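Local coordinates for protein TadZ (Pseudomonas aeruginosa, PDB 4LDA) that forms the CheY-like, receiver-type N-terminal domain of a pilus assembly protein that probably binds and hydrolyses ATP, at residues A8-H12 with P13-D17; K58-L61 with V62-A66; Q90-L93 with A94-A98. One frame throughout, in Å; residues are numbered along the deposited sequence.

Interaction 1 (A8-H12 with P13-D17); sequences ALTQH and PGELD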
ATOM      1  N   ALA A   8      -0.206  -4.200  -4.709  1.00 51.58           N
ATOM      2  CA  ALA A   8      -0.255  -4.854  -3.412  1.00 50.89           C
ATOM      3  C   ALA A   8       0.832  -5.907  -3.226  1.00 57.20           C
ATOM      4  O   ALA A   8       0.955  -6.846  -4.016  1.00 57.67           O
ATOM      5  CB  ALA A   8      -1.607  -5.510  -3.221  1.00 50.69           C
ATOM      6  N   LEU A   9       1.604  -5.741  -2.142  1.00 55.50           N
ATOM      7  CA  LEU A   9       2.599  -6.678  -1.641  1.00 56.93           C
ATOM      8  C   LEU A   9       1.969  -7.340  -0.445  1.00 60.54           C
ATOM      9  O   LEU A   9       1.957  -6.765   0.639  1.00 59.84           O
ATOM     10  CB  LEU A   9       3.929  -5.985  -1.302  1.00 58.46           C
ATOM     11  CG  LEU A   9       4.654  -5.280  -2.405  1.00 64.23           C
ATOM     12  CD1 LEU A   9       5.695  -4.340  -1.831  1.00 64.76           C
ATOM     13  CD2 LEU A   9       5.287  -6.298  -3.340  1.00 68.99           C
ATOM     14  N   THR A  10       1.299  -8.462  -0.674  1.00 57.97           N
ATOM     15  CA  THR A  10       0.559  -9.191   0.351  1.00 57.51           C
ATOM     16  C   THR A  10       1.381 -10.363   0.828  1.00 64.34           C
ATOM     17  O   THR A  10       2.221 -10.870   0.065  1.00 66.17           O
ATOM     18  CB  THR A  10      -0.799  -9.639  -0.212  1.00 60.54           C
ATOM     19  OG1 THR A  10      -0.592 -10.387  -1.421  1.00 66.22           O
ATOM     20  CG2 THR A  10      -1.729  -8.460  -0.485  1.00 52.29           C
ATOM     21  N   GLN A  11       1.164 -10.805   2.082  1.00 60.65           N
ATOM     22  CA  GLN A  11       1.938 -11.948   2.544  1.00 63.00           C
ATOM     23  C   GLN A  11       1.046 -13.232   2.568  1.00 70.34           C
ATOM     24  O   GLN A  11       1.575 -14.323   2.807  1.00 72.21           O
ATOM     25  CB  GLN A  11       2.673 -11.713   3.873  1.00 64.42           C
ATOM     26  CG  GLN A  11       1.908 -11.189   5.053  1.00 71.24           C
ATOM     27  CD  GLN A  11       2.871 -10.692   6.126  1.00 81.38           C
ATOM     28  OE1 GLN A  11       4.061 -11.052   6.173  1.00 71.14           O
ATOM     29  NE2 GLN A  11       2.365  -9.864   7.036  1.00 75.66           N
ATOM     30  N   HIS A  12      -0.248 -13.125   2.178  1.00 66.90           N
ATOM     31  CA  HIS A  12      -1.128 -14.281   1.979  1.00 67.54           C
ATOM     32  C   HIS A  12      -2.298 -13.873   1.028  1.00 66.84           C
ATOM     33  O   HIS A  12      -2.646 -12.693   0.953  1.00 63.02           O
ATOM     34  CB  HIS A  12      -1.621 -14.921   3.290  1.00 69.80           C
ATOM     35  CG  HIS A  12      -2.601 -14.125   4.065  1.00 72.40           C
ATOM     36  ND1 HIS A  12      -3.959 -14.301   3.888  1.00 74.12           N
ATOM     37  CD2 HIS A  12      -2.393 -13.228   5.058  1.00 73.43           C
ATOM     38  CE1 HIS A  12      -4.536 -13.482   4.749  1.00 72.43           C
ATOM     39  NE2 HIS A  12      -3.632 -12.821   5.482  1.00 72.29           N
ATOM     40  N   PRO A  13      -2.849 -14.841   0.240  1.00 64.68           N
ATOM     41  CA  PRO A  13      -3.879 -14.505  -0.777  1.00 63.52           C
ATOM     42  C   PRO A  13      -5.167 -13.861  -0.243  1.00 67.14           C
ATOM     43  O   PRO A  13      -5.815 -13.114  -0.991  1.00 65.51           O
ATOM     44  CB  PRO A  13      -4.232 -15.867  -1.392  1.00 66.37           C
ATOM     45  CG  PRO A  13      -3.060 -16.712  -1.135  1.00 71.66           C
ATOM     46  CD  PRO A  13      -2.491 -16.275   0.168  1.00 67.28           C
ATOM     47  N   GLY A  14      -5.537 -14.170   1.008  1.00 64.04           N
ATOM     48  CA  GLY A  14      -6.725 -13.612   1.644  1.00 61.80           C
ATOM     49  C   GLY A  14      -6.695 -12.098   1.690  1.00 62.00           C
ATOM     50  O   GLY A  14      -7.739 -11.452   1.585  1.00 62.52           O
ATOM     51  N   GLU A  15      -5.495 -11.522   1.832  1.00 55.80           N
ATOM     52  CA  GLU A  15      -5.283 -10.072   1.849  1.00 53.48           C
ATOM     53  C   GLU A  15      -5.552  -9.471   0.480  1.00 57.94           C
ATOM     54  O   GLU A  15      -6.200  -8.439   0.399  1.00 58.69           O
ATOM     55  CB  GLU A  15      -3.862  -9.718   2.292  1.00 54.54           C
ATOM     56  CG  GLU A  15      -3.545  -9.988   3.746  1.00 64.28           C
ATOM     57  CD  GLU A  15      -2.092  -9.733   4.109  1.00 81.51           C
ATOM     58  OE1 GLU A  15      -1.216  -9.931   3.238  1.00 70.11           O
ATOM     59  OE2 GLU A  15      -1.827  -9.364   5.274  1.00 78.71           O
ATOM     60  N   LEU A  16      -5.047 -10.103  -0.592  1.00 55.80           N
ATOM     61  CA  LEU A  16      -5.226  -9.630  -1.955  1.00 55.20           C
ATOM     62  C   LEU A  16      -6.713  -9.627  -2.336  1.00 61.30           C
ATOM     63  O   LEU A  16      -7.174  -8.646  -2.924  1.00 62.35           O
ATOM     64  CB  LEU A  16      -4.418 -10.472  -2.935  1.00 55.74           C
ATOM     65  CG  LEU A  16      -4.400  -9.951  -4.375  1.00 59.88           C
ATOM     66  CD1 LEU A  16      -3.656  -8.606  -4.483  1.00 59.29           C
ATOM     67  CD2 LEU A  16      -3.847 -10.989  -5.317  1.00 59.98           C
ATOM     68  N   ASP A  17      -7.457 -10.690  -1.975  1.00 57.50           N
ATOM     69  CA  ASP A  17      -8.890 -10.793  -2.236  1.00 57.25           C
ATOM     70  C   ASP A  17      -9.652  -9.688  -1.512  1.00 59.24           C
ATOM     71  O   ASP A  17     -10.509  -9.061  -2.122  1.00 58.79           O
ATOM     72  CB  ASP A  17      -9.435 -12.171  -1.824  1.00 61.34           C
ATOM     73  CG  ASP A  17      -8.961 -13.312  -2.699  1.00 86.03           C
ATOM     74  OD1 ASP A  17      -8.716 -13.076  -3.905  1.00 88.89           O
ATOM     75  OD2 ASP A  17      -8.893 -14.459  -2.198  1.00 98.90           O
TER
HETATM   76  O   HOH W   1      -2.947 -11.131   7.891  1.00 58.12           O

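Interaction 2 (K58-L61 with V62-A66); sequences KSNL and VSQGA. With SO4 (sulfate ion), chain I.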
ATOM      1  N   LYS A  58       6.109  -9.000  12.125  1.00 72.50           N
ATOM      2  CA  LYS A  58       7.392  -9.017  12.840  1.00 75.24           C
ATOM      3  C   LYS A  58       8.476  -9.768  12.061  1.00 82.71           C
ATOM      4  O   LYS A  58       9.633  -9.334  12.094  1.00 85.17           O
ATOM      5  CB  LYS A  58       7.272  -9.596  14.265  1.00 79.14           C
ATOM      6  CG  LYS A  58       6.619  -8.578  15.229  1.00102.53           C
ATOM      7  CD  LYS A  58       6.973  -8.726  16.730  1.00116.03           C
ATOM      8  CE  LYS A  58       7.569  -7.468  17.389  1.00119.10           C
ATOM      9  NZ  LYS A  58       6.674  -6.269  17.350  1.00113.98           N
ATOM     10  N   SER A  59       8.105 -10.823  11.315  1.00 78.90           N
ATOM     11  CA  SER A  59       9.047 -11.639  10.552  1.00 81.01           C
ATOM     12  C   SER A  59       9.612 -10.928   9.300  1.00 85.50           C
ATOM     13  O   SER A  59      10.775 -11.171   8.962  1.00 87.95           O
ATOM     14  CB  SER A  59       8.382 -12.939  10.113  1.00 85.40           C
ATOM     15  OG  SER A  59       7.266 -12.704   9.268  1.00 97.09           O
ATOM     16  N   ASN A  60       8.804 -10.085   8.597  1.00 78.91           N
ATOM     17  CA  ASN A  60       9.277  -9.443   7.364  1.00 77.90           C
ATOM     18  C   ASN A  60       9.572  -7.930   7.519  1.00 80.63           C
ATOM     19  O   ASN A  60      10.012  -7.305   6.550  1.00 80.33           O
ATOM     20  CB  ASN A  60       8.235  -9.636   6.247  1.00 75.68           C
ATOM     21  CG  ASN A  60       6.941  -8.849   6.355  1.00 83.43           C
ATOM     22  OD1 ASN A  60       6.673  -8.132   7.324  1.00 77.14           O
ATOM     23  ND2 ASN A  60       6.122  -8.929   5.315  1.00 66.52           N
ATOM     24  N   LEU A  61       9.343  -7.357   8.718  1.00 76.26           N
ATOM     25  CA  LEU A  61       9.469  -5.925   9.004  1.00 75.17           C
ATOM     26  C   LEU A  61      10.823  -5.313   8.594  1.00 81.10           C
ATOM     27  O   LEU A  61      10.815  -4.199   8.088  1.00 78.46           O
ATOM     28  CB  LEU A  61       9.251  -5.649  10.490  1.00 75.26           C
ATOM     29  CG  LEU A  61       9.042  -4.190  10.915  1.00 78.44           C
ATOM     30  CD1 LEU A  61       7.896  -3.544  10.164  1.00 75.50           C
ATOM     31  CD2 LEU A  61       8.774  -4.111  12.393  1.00 81.91           C
ATOM     32  N   VAL A  62      11.957  -6.003   8.819  1.00 82.14           N
ATOM     33  CA  VAL A  62      13.290  -5.461   8.525  1.00 85.24           C
ATOM     34  C   VAL A  62      13.477  -5.296   6.988  1.00 89.14           C
ATOM     35  O   VAL A  62      13.794  -4.185   6.549  1.00 88.97           O
ATOM     36  CB  VAL A  62      14.410  -6.331   9.162  1.00 92.87           C
ATOM     37  CG1 VAL A  62      15.798  -5.871   8.726  1.00 96.10           C
ATOM     38  CG2 VAL A  62      14.308  -6.308  10.685  1.00 93.18           C
ATOM     39  N   SER A  63      13.256  -6.368   6.191  1.00 85.48           N
ATOM     40  CA  SER A  63      13.423  -6.329   4.731  1.00 85.28           C
ATOM     41  C   SER A  63      12.333  -5.481   4.037  1.00 86.56           C
ATOM     42  O   SER A  63      12.663  -4.733   3.115  1.00 87.33           O
ATOM     43  CB  SER A  63      13.426  -7.739   4.144  1.00 89.83           C
ATOM     44  OG  SER A  63      12.243  -8.470   4.431  1.00 98.42           O
ATOM     45  N   GLN A  64      11.057  -5.586   4.472  1.00 79.07           N
ATOM     46  CA  GLN A  64       9.960  -4.832   3.859  1.00 74.97           C
ATOM     47  C   GLN A  64      10.031  -3.348   4.232  1.00 76.40           C
ATOM     48  O   GLN A  64       9.680  -2.511   3.404  1.00 74.82           O
ATOM     49  CB  GLN A  64       8.585  -5.402   4.243  1.00 73.87           C
ATOM     50  CG  GLN A  64       8.272  -6.792   3.704  1.00 74.94           C
ATOM     51  CD  GLN A  64       8.135  -6.832   2.213  1.00 94.28           C
ATOM     52  OE1 GLN A  64       9.134  -6.881   1.481  1.00 93.28           O
ATOM     53  NE2 GLN A  64       6.882  -6.872   1.735  1.00 85.51           N
ATOM     54  N   GLY A  65      10.495  -3.042   5.448  1.00 72.80           N
ATOM     55  CA  GLY A  65      10.675  -1.676   5.936  1.00 72.57           C
ATOM     56  C   GLY A  65      11.700  -0.943   5.102  1.00 78.26           C
ATOM     57  O   GLY A  65      11.479   0.207   4.705  1.00 77.38           O
ATOM     58  N   ALA A  66      12.803  -1.652   4.769  1.00 77.25           N
ATOM     59  CA  ALA A  66      13.885  -1.162   3.910  1.00 79.49           C
ATOM     60  C   ALA A  66      13.373  -0.885   2.495  1.00 81.28           C
ATOM     61  O   ALA A  66      13.801   0.084   1.870  1.00 82.48           O
ATOM     62  CB  ALA A  66      15.014  -2.174   3.868  1.00 82.97           C
TER
HETATM   63  S   SO4 I 201       4.130 -11.976  12.122  1.00109.86           S
HETATM   64  O1  SO4 I 201       2.816 -12.628  12.142  1.00110.01           O
HETATM   65  O2  SO4 I 201       5.103 -12.779  12.854  1.00109.47           O
HETATM   66  O3  SO4 I 201       4.593 -11.796  10.729  1.00109.19           O
HETATM   67  O4  SO4 I 201       3.994 -10.671  12.784  1.00112.80           O
HETATM   68  O   HOH W   2      11.854  -8.586  10.732  1.00 83.14           O
HETATM   69  O   HOH W   3      12.947  -9.024   7.276  1.00 76.99           O

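Interaction 3 (Q90-L93 with A94-A98); sequences QLVL and AAMRA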
ATOM      1  N   GLN A  90       4.574  -0.683  18.188  1.00 61.18           N
ATOM      2  CA  GLN A  90       5.928  -0.624  17.644  1.00 62.96           C
ATOM      3  C   GLN A  90       5.923  -0.910  16.143  1.00 65.59           C
ATOM      4  O   GLN A  90       6.713  -0.287  15.443  1.00 67.52           O
ATOM      5  CB  GLN A  90       6.875  -1.577  18.374  1.00 66.84           C
ATOM      6  CG  GLN A  90       7.250  -1.097  19.775  1.00 88.20           C
ATOM      7  CD  GLN A  90       7.835   0.305  19.796  1.00109.29           C
ATOM      8  OE1 GLN A  90       7.280   1.213  20.425  1.00105.04           O
ATOM      9  NE2 GLN A  90       8.911   0.536  19.044  1.00101.36           N
ATOM     10  N   LEU A  91       5.005  -1.790  15.648  1.00 59.11           N
ATOM     11  CA  LEU A  91       4.856  -2.114  14.226  1.00 56.13           C
ATOM     12  C   LEU A  91       4.332  -0.915  13.474  1.00 58.46           C
ATOM     13  O   LEU A  91       4.935  -0.548  12.468  1.00 59.53           O
ATOM     14  CB  LEU A  91       3.926  -3.310  14.035  1.00 54.59           C
ATOM     15  CG  LEU A  91       3.681  -3.847  12.604  1.00 56.48           C
ATOM     16  CD1 LEU A  91       4.960  -4.351  11.961  1.00 57.03           C
ATOM     17  CD2 LEU A  91       2.694  -4.960  12.638  1.00 55.91           C
ATOM     18  N   VAL A  92       3.223  -0.292  13.971  1.00 53.12           N
ATOM     19  CA  VAL A  92       2.588   0.925  13.429  1.00 51.82           C
ATOM     20  C   VAL A  92       3.642   2.025  13.340  1.00 59.10           C
ATOM     21  O   VAL A  92       3.780   2.636  12.282  1.00 58.98           O
ATOM     22  CB  VAL A  92       1.347   1.371  14.269  1.00 54.17           C
ATOM     23  CG1 VAL A  92       0.767   2.702  13.777  1.00 53.08           C
ATOM     24  CG2 VAL A  92       0.267   0.286  14.275  1.00 52.00           C
ATOM     25  N   LEU A  93       4.434   2.215  14.422  1.00 58.32           N
ATOM     26  CA  LEU A  93       5.525   3.185  14.503  1.00 59.46           C
ATOM     27  C   LEU A  93       6.651   2.909  13.502  1.00 65.49           C
ATOM     28  O   LEU A  93       7.107   3.847  12.856  1.00 66.51           O
ATOM     29  CB  LEU A  93       6.113   3.208  15.902  1.00 61.03           C
ATOM     30  CG  LEU A  93       5.396   4.080  16.901  1.00 64.75           C
ATOM     31  CD1 LEU A  93       5.893   3.779  18.314  1.00 66.72           C
ATOM     32  CD2 LEU A  93       5.529   5.563  16.538  1.00 65.24           C
ATOM     33  N   ALA A  94       7.091   1.653  13.357  1.00 63.77           N
ATOM     34  CA  ALA A  94       8.147   1.280  12.407  1.00 64.89           C
ATOM     35  C   ALA A  94       7.715   1.586  10.973  1.00 67.56           C
ATOM     36  O   ALA A  94       8.498   2.180  10.231  1.00 67.98           O
ATOM     37  CB  ALA A  94       8.501  -0.192  12.555  1.00 65.88           C
ATOM     38  N   ALA A  95       6.449   1.241  10.615  1.00 62.92           N
ATOM     39  CA  ALA A  95       5.841   1.457   9.293  1.00 61.52           C
ATOM     40  C   ALA A  95       5.812   2.938   8.943  1.00 67.54           C
ATOM     41  O   ALA A  95       6.238   3.306   7.847  1.00 67.82           O
ATOM     42  CB  ALA A  95       4.434   0.882   9.255  1.00 59.69           C
HETATM   43  N   MSE A  96       5.376   3.787   9.900  1.00 66.02           N
HETATM   44  CA  MSE A  96       5.320   5.246   9.751  1.00 67.17           C
HETATM   45  C   MSE A  96       6.726   5.821   9.552  1.00 72.22           C
HETATM   46  O   MSE A  96       6.902   6.668   8.675  1.00 73.31           O
HETATM   47  CB  MSE A  96       4.633   5.920  10.943  1.00 70.28           C
HETATM   48  CG  MSE A  96       3.195   5.392  11.227  1.00 76.81           C
HETATM   49 SE   MSE A  96       1.807   5.431   9.804  0.75 85.37          SE
HETATM   50  CE  MSE A  96       1.397   7.358   9.860  1.00 83.12           C
ATOM     51  N   ARG A  97       7.720   5.346  10.334  1.00 68.37           N
ATOM     52  CA  ARG A  97       9.109   5.779  10.219  1.00 70.71           C
ATOM     53  C   ARG A  97       9.704   5.390   8.859  1.00 74.38           C
ATOM     54  O   ARG A  97      10.466   6.179   8.301  1.00 76.67           O
ATOM     55  CB  ARG A  97       9.969   5.193  11.339  1.00 75.69           C
ATOM     56  CG  ARG A  97       9.765   5.810  12.722  1.00 90.62           C
ATOM     57  CD  ARG A  97      10.777   5.266  13.763  1.00104.78           C
ATOM     58  NE  ARG A  97      10.213   4.369  14.802  1.00109.85           N
ATOM     59  CZ  ARG A  97      10.370   3.040  14.847  1.00116.16           C
ATOM     60  NH1 ARG A  97      11.108   2.417  13.933  1.00101.28           N
ATOM     61  NH2 ARG A  97       9.805   2.330  15.819  1.00 95.15           N
ATOM     62  N   ALA A  98       9.357   4.186   8.324  1.00 68.69           N
ATOM     63  CA  ALA A  98       9.808   3.680   7.015  1.00 68.30           C
ATOM     64  C   ALA A  98       9.307   4.577   5.868  1.00 72.38           C
ATOM     65  O   ALA A  98       9.984   4.681   4.846  1.00 71.98           O
ATOM     66  CB  ALA A  98       9.334   2.253   6.807  1.00 67.61           C
TER

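Interaction 1 (A8-H12 with P13-D17)
Residues 8-12 run out of strand 4-9 and swing round at His12 into helix 13-22, so that His12 O accepts the N-H of Glu15 at 3.2 Å; the donor stands above the carbonyl plane, 47° out of it, and the bond is bent. A side chain makes the second link. Glu15 stretches back from the helix, and its OE1 takes the backbone N-H of Gln11 at 2.8 Å, with the N-H pointing almost along the C-O axis. With CG beside its own backbone N (chi1 -70°) and the chain extended beyond it, Glu15 crosses the His12 side chain at about a right angle. CG sits over one ring face near the rim, 3.7 Å from the ring centroid, in a CH-pi contact, while ring and carboxylate planes are only 26° apart. A water lies in the ring plane at the edge, 3.0 Å from His12 NE2, and is weakly bound to Glu15 OE2; the stronger partner of that oxygen is Ser55 OG, so both carboxylate oxygens are held. Tyr106 meets the histidine edge-to-face. Further along, Thr10 slides past Glu15 in the opposite direction, its CG2 coming to 3.7 Å from Leu16 N. Ala8 CB meets Leu16 CD1 at 3.9 Å, and Leu16 goes on to pack against Val29 and Pro31 of strand 27-31. Such a strand-to-helix turn opens the first beta-alpha-beta unit of the CheY-like fold; it lies at the C-terminal edge of the parallel sheet, where classical receivers carry their acidic phosphorylation site.

Interaction 2 (K58-L61 with V62-A66)
The first turn of helix 61-74, entered from the loop after strand 51-55 in this CheY-like fold, is tied at its start by Asn60 and Gln64. Asn60 O receives the N-H of Gln64 at 2.9 Å, a nearly straight bond (165°) whose donor sits almost in line with the C=O. One residue on, Leu61 O accepts Gly65 N at 2.9 Å in a more bent bond, the donor lying well above the carbonyl plane. The side chains of Asn60 and Gln64 pass obliquely, their amide planes 37° apart. What touches is the aliphatic part of Gln64: its CG, placed beside its own backbone N (chi1 -67°), comes to 3.4 Å from Asn60 ND2. The Asn60 amide is itself fixed by the preceding loop and strand, OD1 accepting Gly57 N and ND2 donating to Ser55 O, which fastens the helix start to the end of the strand. Water takes up the N-H groups of Val62 and Ser63. One molecule links Lys58 O to Val62 N and is weakly bound to Ser59 O; a second accepts Ser63 N at 2.9 Å. The Leu61 side chain packs on Leu91 and Ala94 of helix 89-98. In the loop, a sulfate, probably from the crystallisation liquor, sits at Lys58 and Ser59 and marks a place that can hold an anion, while the Lys58 ammonium turns to a salt bridge with Asp88. Two groups bind the sulfate: Lys58 N reaches its O4 at 2.8 Å, and Ser59 OG donates to its O3 at 3.2 Å.

Interaction 3 (Q90-L93 with A94-A98)
Leu93, Ala94 and Val92 carry this contact between successive turns of helix 89-98, largely through their backbone. Leu93 is the busiest. Its O accepts Arg97 N at 3.0 Å and also lies over one face of the Arg97 guanidinium, 3.7 Å above the plane and offset toward the rim. The arginine gets there by folding back: CG starts beside the backbone N, and a bend at chi3 (-109°) turns the planar group over the helix surface, bringing NH2 to 3.8 Å from Leu93 CB. Gln90 NE2 approaches that guanidinium at its edge, the amide plane turned 28° from it, without a bond between the two groups. Ala94 donates its N-H to Gln90 O at 2.9 Å, and its methyl rests beside the same oxygen, CB to O 3.4 Å. That methyl also packs on Leu61 of helix 61-74. On another side of the helix, Val92 O takes the N-H of Met96 (a selenomethionine) at 3.1 Å, and the CG of that residue presses close to the same carbonyl. Val92 CG1 meets Met96 CG more loosely, at 4.4 Å. Ala95 N to Leu91 O completes the run of i to i+4 bonds. Leu91, Val92 and Ala95 also touch Phe103 of strand 102-104. The exposed side is mixed, with Gln90, Leu93, Met96 and Arg97 on it. Four main-chain bonds thus carry the polar part of the contact, and the side chains add weaker packing, the Arg97 guanidinium laid over Leu93 O among them.

Overall arrangement
From the N terminus the three contacts come in series; each is local, its two segments being continuous, so no long loop is closed, and none nests in or crosses another. Interaction 1 joins strand 4-9 to helix 13-22, interaction 2 begins helix 61-74 after strand 51-55, and interaction 3 lies within helix 89-98, between strands 79-83 and 102-104. Interactions 1 and 2 meet between neighbouring strand-end loops, Gln11 OE1 lying 3.1 Å from Asn60 ND2. Interactions 2 and 3 meet as helix against helix, with Leu61 CD1 3.5 Å from Leu91 CD1. Interactions 1 and 3 do not touch, their nearest atoms being about 7 Å apart, so 58-66 bridges them.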